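Local coordinates for protein elongin-C (PDB 5ZB2) that links the cullin CUL3 to a substrate receptor in a ubiquitin ligase that polyubiquitylates monoubiquitylated RNA polymerase II subunit RPO21 to trigger its proteolysis, and serves global genomic repair, at residues S24-Y30 and F53-E59; E63-Y67 and I81-E85. One frame throughout, in Å; residues are numbered along the deposited sequence.

Contact 1 (S24-Y30 and F53-E59); sequences SKDDKEY and FDSHILE
The segment 24-30 is a hairpin turn running into strand 29-33. Its S24 N donates to K28 O (3.2 Å). The segment 53-59 is an extended F53, then D54 at the N-cap position, then the first turn of helix 55-71. CA atoms pair S24 with S55 at 5.8 Å, K25 with F53 at 5.5 Å and Y30 with E59 at 7.5 Å. F53 O is the shared acceptor: S24 OG, with chi1 t, reaches it at 2.9 Å, and K25 N at 3.1 Å. K25 is tttt, so its amine leads away after K25 CB passes F53 O at 3.0 Å. This is the Skp1/BTB-POZ fold of elongin-C, where the turn between strands 19-23 and 29-33 meets the start of the helix. S55, chi1 m, points at the turn. Its OG gives a weak hydrogen bond to D26 OD2 (3.3 Å), with K28 CD 3.4 Å from the same S55 OG. Y30 takes chi1 m and chi2 89°. E59 N lies over one ring face, Y30 CE2 is 3.9 Å from E59 CB, and Y30 OH is 3.1 Å from S55 O. L58 (m,p) packs CD2 3.6 Å from S24 CA and touches L22 and L50.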
loop_
_atom_site.group_PDB
_atom_site.type_symbol
_atom_site.label_atom_id
_atom_site.label_comp_id
_atom_site.label_asym_id
_atom_site.label_seq_id
_atom_site.Cartn_x
_atom_site.Cartn_y
_atom_site.Cartn_z
ATOM N N SER B 24 -33.311 -25.095 19.817
ATOM C CA SER B 24 -32.853 -24.219 18.751
ATOM C C SER B 24 -33.826 -23.056 18.576
ATOM O O SER B 24 -34.846 -22.953 19.263
ATOM C CB SER B 24 -32.712 -25.001 17.443
ATOM O OG SER B 24 -32.293 -24.152 16.390
ATOM N N LYS B 25 -33.503 -22.163 17.638
ATOM C CA LYS B 25 -34.446 -21.112 17.270
ATOM C C LYS B 25 -35.764 -21.721 16.810
ATOM O O LYS B 25 -36.842 -21.311 17.253
ATOM C CB LYS B 25 -33.848 -20.222 16.180
ATOM C CG LYS B 25 -34.717 -19.026 15.824
ATOM C CD LYS B 25 -34.011 -18.082 14.865
ATOM C CE LYS B 25 -34.847 -16.839 14.603
ATOM N NZ LYS B 25 -34.146 -15.864 13.720
ATOM N N ASP B 26 -35.692 -22.702 15.916
ATOM C CA ASP B 26 -36.847 -23.536 15.633
ATOM C C ASP B 26 -37.132 -24.437 16.831
ATOM O O ASP B 26 -36.267 -24.684 17.677
ATOM C CB ASP B 26 -36.611 -24.379 14.379
ATOM C CG ASP B 26 -36.509 -23.538 13.122
ATOM O OD1 ASP B 26 -37.181 -22.486 13.054
ATOM O OD2 ASP B 26 -35.761 -23.930 12.202
ATOM N N ASP B 27 -38.366 -24.934 16.898
ATOM C CA ASP B 27 -38.777 -25.752 18.031
ATOM C C ASP B 27 -38.027 -27.077 18.114
ATOM O O ASP B 27 -38.208 -27.806 19.096
ATOM C CB ASP B 27 -40.283 -26.011 17.963
ATOM C CG ASP B 27 -41.098 -24.744 18.137
ATOM O OD1 ASP B 27 -40.631 -23.828 18.848
ATOM O OD2 ASP B 27 -42.204 -24.662 17.562
ATOM N N LYS B 28 -37.196 -27.405 17.125
ATOM C CA LYS B 28 -36.435 -28.646 17.169
ATOM C C LYS B 28 -35.501 -28.658 18.373
ATOM O O LYS B 28 -34.832 -27.666 18.672
ATOM C CB LYS B 28 -35.630 -28.820 15.879
ATOM C CG LYS B 28 -36.461 -28.724 14.608
ATOM C CD LYS B 28 -35.643 -29.079 13.376
ATOM C CE LYS B 28 -36.388 -28.740 12.095
ATOM N NZ LYS B 28 -37.672 -29.484 11.981
ATOM N N GLU B 29 -35.457 -29.794 19.063
ATOM C CA GLU B 29 -34.648 -29.965 20.260
ATOM C C GLU B 29 -33.475 -30.896 19.977
ATOM O O GLU B 29 -33.437 -31.605 18.967
ATOM C CB GLU B 29 -35.497 -30.515 21.413
ATOM C CG GLU B 29 -36.650 -29.611 21.823
ATOM C CD GLU B 29 -37.438 -30.162 22.997
ATOM O OE1 GLU B 29 -37.117 -31.277 23.461
ATOM O OE2 GLU B 29 -38.378 -29.481 23.457
ATOM N N TYR B 30 -32.507 -30.884 20.892
ATOM C CA TYR B 30 -31.325 -31.727 20.786
ATOM C C TYR B 30 -30.868 -32.114 22.184
ATOM O O TYR B 30 -30.840 -31.274 23.088
ATOM C CB TYR B 30 -30.188 -31.015 20.043
ATOM C CG TYR B 30 -30.524 -30.636 18.619
ATOM C CD1 TYR B 30 -31.110 -29.413 18.325
ATOM C CD2 TYR B 30 -30.251 -31.500 17.568
ATOM C CE1 TYR B 30 -31.418 -29.063 17.026
ATOM C CE2 TYR B 30 -30.557 -31.158 16.266
ATOM C CZ TYR B 30 -31.139 -29.939 16.000
ATOM O OH TYR B 30 -31.445 -29.591 14.706
ATOM N N PHE B 53 -30.049 -19.003 16.368
ATOM C CA PHE B 53 -29.268 -20.041 15.708
ATOM C C PHE B 53 -30.208 -21.071 15.100
ATOM O O PHE B 53 -31.138 -21.538 15.764
ATOM C CB PHE B 53 -28.301 -20.718 16.687
ATOM C CG PHE B 53 -27.127 -19.861 17.078
ATOM C CD1 PHE B 53 -26.534 -19.003 16.165
ATOM C CD2 PHE B 53 -26.614 -19.918 18.363
ATOM C CE1 PHE B 53 -25.457 -18.221 16.524
ATOM C CE2 PHE B 53 -25.535 -19.134 18.729
ATOM C CZ PHE B 53 -24.956 -18.285 17.808
ATOM N N ASP B 54 -29.954 -21.424 13.843
ATOM C CA ASP B 54 -30.806 -22.344 13.109
ATOM C C ASP B 54 -30.545 -23.787 13.539
ATOM O O ASP B 54 -29.616 -24.091 14.291
ATOM C CB ASP B 54 -30.581 -22.192 11.605
ATOM C CG ASP B 54 -30.874 -20.788 11.112
ATOM O OD1 ASP B 54 -31.746 -20.118 11.704
ATOM O OD2 ASP B 54 -30.230 -20.354 10.133
ATOM N N SER B 55 -31.388 -24.688 13.033
ATOM C CA SER B 55 -31.315 -26.090 13.430
ATOM C C SER B 55 -30.040 -26.748 12.920
ATOM O O SER B 55 -29.434 -27.565 13.623
ATOM C CB SER B 55 -32.548 -26.833 12.916
ATOM O OG SER B 55 -33.737 -26.245 13.419
ATOM N N HIS B 56 -29.617 -26.409 11.701
ATOM C CA HIS B 56 -28.420 -27.022 11.136
ATOM C C HIS B 56 -27.165 -26.619 11.900
ATOM O O HIS B 56 -26.185 -27.373 11.920
ATOM C CB HIS B 56 -28.289 -26.647 9.659
ATOM C CG HIS B 56 -28.176 -25.176 9.414
ATOM N ND1 HIS B 56 -26.966 -24.544 9.219
ATOM C CD2 HIS B 56 -29.121 -24.210 9.329
ATOM C CE1 HIS B 56 -27.171 -23.253 9.025
ATOM N NE2 HIS B 56 -28.471 -23.025 9.088
ATOM N N ILE B 57 -27.172 -25.445 12.537
ATOM C CA ILE B 57 -26.000 -24.999 13.285
ATOM C C ILE B 57 -25.852 -25.804 14.570
ATOM O O ILE B 57 -24.784 -26.361 14.850
ATOM C CB ILE B 57 -26.092 -23.488 13.571
ATOM C CG1 ILE B 57 -26.134 -22.690 12.262
ATOM C CG2 ILE B 57 -24.929 -23.025 14.444
ATOM C CD1 ILE B 57 -24.901 -22.844 11.378
ATOM N N LEU B 58 -26.918 -25.876 15.371
ATOM C CA LEU B 58 -26.844 -26.599 16.637
ATOM C C LEU B 58 -26.513 -28.067 16.417
ATOM O O LEU B 58 -25.714 -28.650 17.161
ATOM C CB LEU B 58 -28.157 -26.460 17.404
ATOM C CG LEU B 58 -28.338 -25.152 18.172
ATOM C CD1 LEU B 58 -28.606 -23.993 17.227
ATOM C CD2 LEU B 58 -29.457 -25.281 19.192
ATOM N N GLU B 59 -27.116 -28.686 15.400
ATOM C CA GLU B 59 -26.796 -30.074 15.091
ATOM C C GLU B 59 -25.302 -30.261 14.867
ATOM O O GLU B 59 -24.750 -31.314 15.206
ATOM C CB GLU B 59 -27.584 -30.535 13.863
ATOM C CG GLU B 59 -27.271 -31.958 13.422
ATOM C CD GLU B 59 -28.337 -32.539 12.512
ATOM O OE1 GLU B 59 -29.205 -33.285 13.014
ATOM O OE2 GLU B 59 -28.312 -32.246 11.298
#

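Contact 2 (E63-Y67 and I81-E85); sequences EYLNY and IPEFE
Segment 63-67 is a turn of helix 55-71, with Y67 N bonded to E63 O (3.0 Å). Segment 81-85 is extended but forms no strand. It meets the helix through F84, I81 and the carbonyl of P82; the nearest CA pair is Y64 with F84 (7.3 Å). F84, chi1 t and chi2 89°, points into the helix surface. F84 CE1 lies 3.4 Å from Y64 CA and 3.7 Å from E63 CG. Y64 and Y67 both have chi1 t. The edge of Y64 meets the F84 face in a T-shaped pair, centroids 5.5 Å apart, planes at 87°. F84 CB sits over the Y67 face, a CH-pi contact 4.1 Å from the centroid. Y67 OH donates to P82 O (2.6 Å), and I81 CG2 is 3.5 Å from Y67 OH. Y64 OH bonds N68 and S6 O of the RAD7 chain, whose L11 packs on F84. Aromatic packing and one hydrogen bond to a carbonyl, not backbone pairing, hold this irregular segment to the helix, beside RAD7.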
loop_
_atom_site.group_PDB
_atom_site.type_symbol
_atom_site.label_atom_id
_atom_site.label_comp_id
_atom_site.label_asym_id
_atom_site.label_seq_id
_atom_site.Cartn_x
_atom_site.Cartn_y
_atom_site.Cartn_z
ATOM N N GLU B 63 -22.532 -32.101 17.282
ATOM C CA GLU B 63 -21.631 -33.035 16.615
ATOM C C GLU B 63 -20.184 -32.786 17.025
ATOM O O GLU B 63 -19.405 -33.733 17.182
ATOM C CB GLU B 63 -21.793 -32.925 15.098
ATOM C CG GLU B 63 -20.950 -33.923 14.306
ATOM C CD GLU B 63 -21.193 -33.841 12.808
ATOM O OE1 GLU B 63 -22.259 -33.330 12.401
ATOM O OE2 GLU B 63 -20.313 -34.284 12.038
ATOM N N TYR B 64 -19.805 -31.518 17.214
ATOM C CA TYR B 64 -18.446 -31.221 17.657
ATOM C C TYR B 64 -18.242 -31.608 19.117
ATOM O O TYR B 64 -17.197 -32.163 19.476
ATOM C CB TYR B 64 -18.119 -29.741 17.457
ATOM C CG TYR B 64 -16.796 -29.361 18.083
ATOM C CD1 TYR B 64 -15.602 -29.572 17.408
ATOM C CD2 TYR B 64 -16.739 -28.821 19.360
ATOM C CE1 TYR B 64 -14.387 -29.246 17.983
ATOM C CE2 TYR B 64 -15.530 -28.491 19.943
ATOM C CZ TYR B 64 -14.357 -28.705 19.250
ATOM O OH TYR B 64 -13.149 -28.380 19.825
ATOM N N LEU B 65 -19.220 -31.310 19.977
ATOM C CA LEU B 65 -19.081 -31.630 21.395
ATOM C C LEU B 65 -18.814 -33.115 21.592
ATOM O O LEU B 65 -17.848 -33.503 22.260
ATOM C CB LEU B 65 -20.337 -31.201 22.156
ATOM C CG LEU B 65 -20.589 -29.696 22.251
ATOM C CD1 LEU B 65 -21.932 -29.427 22.906
ATOM C CD2 LEU B 65 -19.476 -29.000 23.024
ATOM N N ASN B 66 -19.663 -33.967 21.015
ATOM C CA ASN B 66 -19.409 -35.402 21.062
ATOM C C ASN B 66 -18.051 -35.724 20.455
ATOM O O ASN B 66 -17.256 -36.473 21.034
ATOM C CB ASN B 66 -20.521 -36.153 20.331
ATOM C CG ASN B 66 -21.893 -35.850 20.896
ATOM O OD1 ASN B 66 -22.064 -35.727 22.109
ATOM N ND2 ASN B 66 -22.880 -35.714 20.017
ATOM N N TYR B 67 -17.764 -35.147 19.286
ATOM C CA TYR B 67 -16.461 -35.336 18.660
ATOM C C TYR B 67 -15.333 -34.937 19.603
ATOM O O TYR B 67 -14.268 -35.566 19.612
ATOM C CB TYR B 67 -16.391 -34.527 17.364
ATOM C CG TYR B 67 -14.996 -34.356 16.808
ATOM C CD1 TYR B 67 -14.428 -35.326 15.992
ATOM C CD2 TYR B 67 -14.249 -33.219 17.092
ATOM C CE1 TYR B 67 -13.155 -35.169 15.479
ATOM C CE2 TYR B 67 -12.975 -33.055 16.584
ATOM C CZ TYR B 67 -12.433 -34.032 15.778
ATOM O OH TYR B 67 -11.165 -33.875 15.269
ATOM N N ILE B 81 -6.441 -38.918 14.922
ATOM C CA ILE B 81 -7.643 -38.134 15.176
ATOM C C ILE B 81 -8.223 -37.629 13.852
ATOM O O ILE B 81 -7.544 -36.911 13.119
ATOM C CB ILE B 81 -7.344 -36.963 16.134
ATOM C CG1 ILE B 81 -6.958 -37.511 17.513
ATOM C CG2 ILE B 81 -8.545 -36.020 16.234
ATOM C CD1 ILE B 81 -6.614 -36.451 18.550
ATOM N N PRO B 82 -9.463 -38.004 13.536
ATOM C CA PRO B 82 -10.081 -37.513 12.299
ATOM C C PRO B 82 -10.298 -36.010 12.339
ATOM O O PRO B 82 -10.302 -35.378 13.397
ATOM C CB PRO B 82 -11.421 -38.256 12.239
ATOM C CG PRO B 82 -11.292 -39.383 13.189
ATOM C CD PRO B 82 -10.357 -38.927 14.254
ATOM N N GLU B 83 -10.488 -35.439 11.154
ATOM C CA GLU B 83 -10.794 -34.023 11.029
ATOM C C GLU B 83 -12.298 -33.812 11.134
ATOM O O GLU B 83 -13.088 -34.614 10.627
ATOM C CB GLU B 83 -10.278 -33.463 9.702
ATOM C CG GLU B 83 -10.840 -34.149 8.465
ATOM C CD GLU B 83 -10.509 -33.404 7.188
ATOM O OE1 GLU B 83 -10.521 -32.155 7.207
ATOM O OE2 GLU B 83 -10.235 -34.067 6.166
ATOM N N PHE B 84 -12.686 -32.734 11.805
ATOM C CA PHE B 84 -14.091 -32.365 11.932
ATOM C C PHE B 84 -14.478 -31.544 10.709
ATOM O O PHE B 84 -14.021 -30.408 10.545
ATOM C CB PHE B 84 -14.331 -31.588 13.223
ATOM C CG PHE B 84 -15.772 -31.263 13.473
ATOM C CD1 PHE B 84 -16.584 -32.147 14.160
ATOM C CD2 PHE B 84 -16.316 -30.072 13.023
ATOM C CE1 PHE B 84 -17.912 -31.853 14.391
ATOM C CE2 PHE B 84 -17.644 -29.772 13.253
ATOM C CZ PHE B 84 -18.444 -30.664 13.938
ATOM N N GLU B 85 -15.308 -32.120 9.847
ATOM C CA GLU B 85 -15.737 -31.426 8.641
ATOM C C GLU B 85 -16.664 -30.268 8.993
ATOM O O GLU B 85 -17.542 -30.389 9.851
ATOM C CB GLU B 85 -16.442 -32.397 7.696
ATOM C CG GLU B 85 -15.559 -33.535 7.208
ATOM C CD GLU B 85 -16.315 -34.538 6.355
ATOM O OE1 GLU B 85 -17.563 -34.488 6.341
ATOM O OE2 GLU B 85 -15.661 -35.375 5.698
#

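Both contacts use helix 55-71. Contact 1 holds its first turn, and contact 2 a later turn. Their centres are 18 Å apart, on opposite sides of the chain's centre. Contact 1 is a surface contact. It joins the turn between two strands to the start of the helix through hydrogen bonds to backbone and side-chain oxygens, with S24 and L58 as its buried residues. Contact 2 is partly buried and largely aromatic, with one hydrogen bond across it. It ties the helix to a segment without regular structure that follows an unmodelled gap. The two also differ in their neighbours. No other protein chain of the assembly touches contact 1, whereas RAD7 packs on the rings of contact 2.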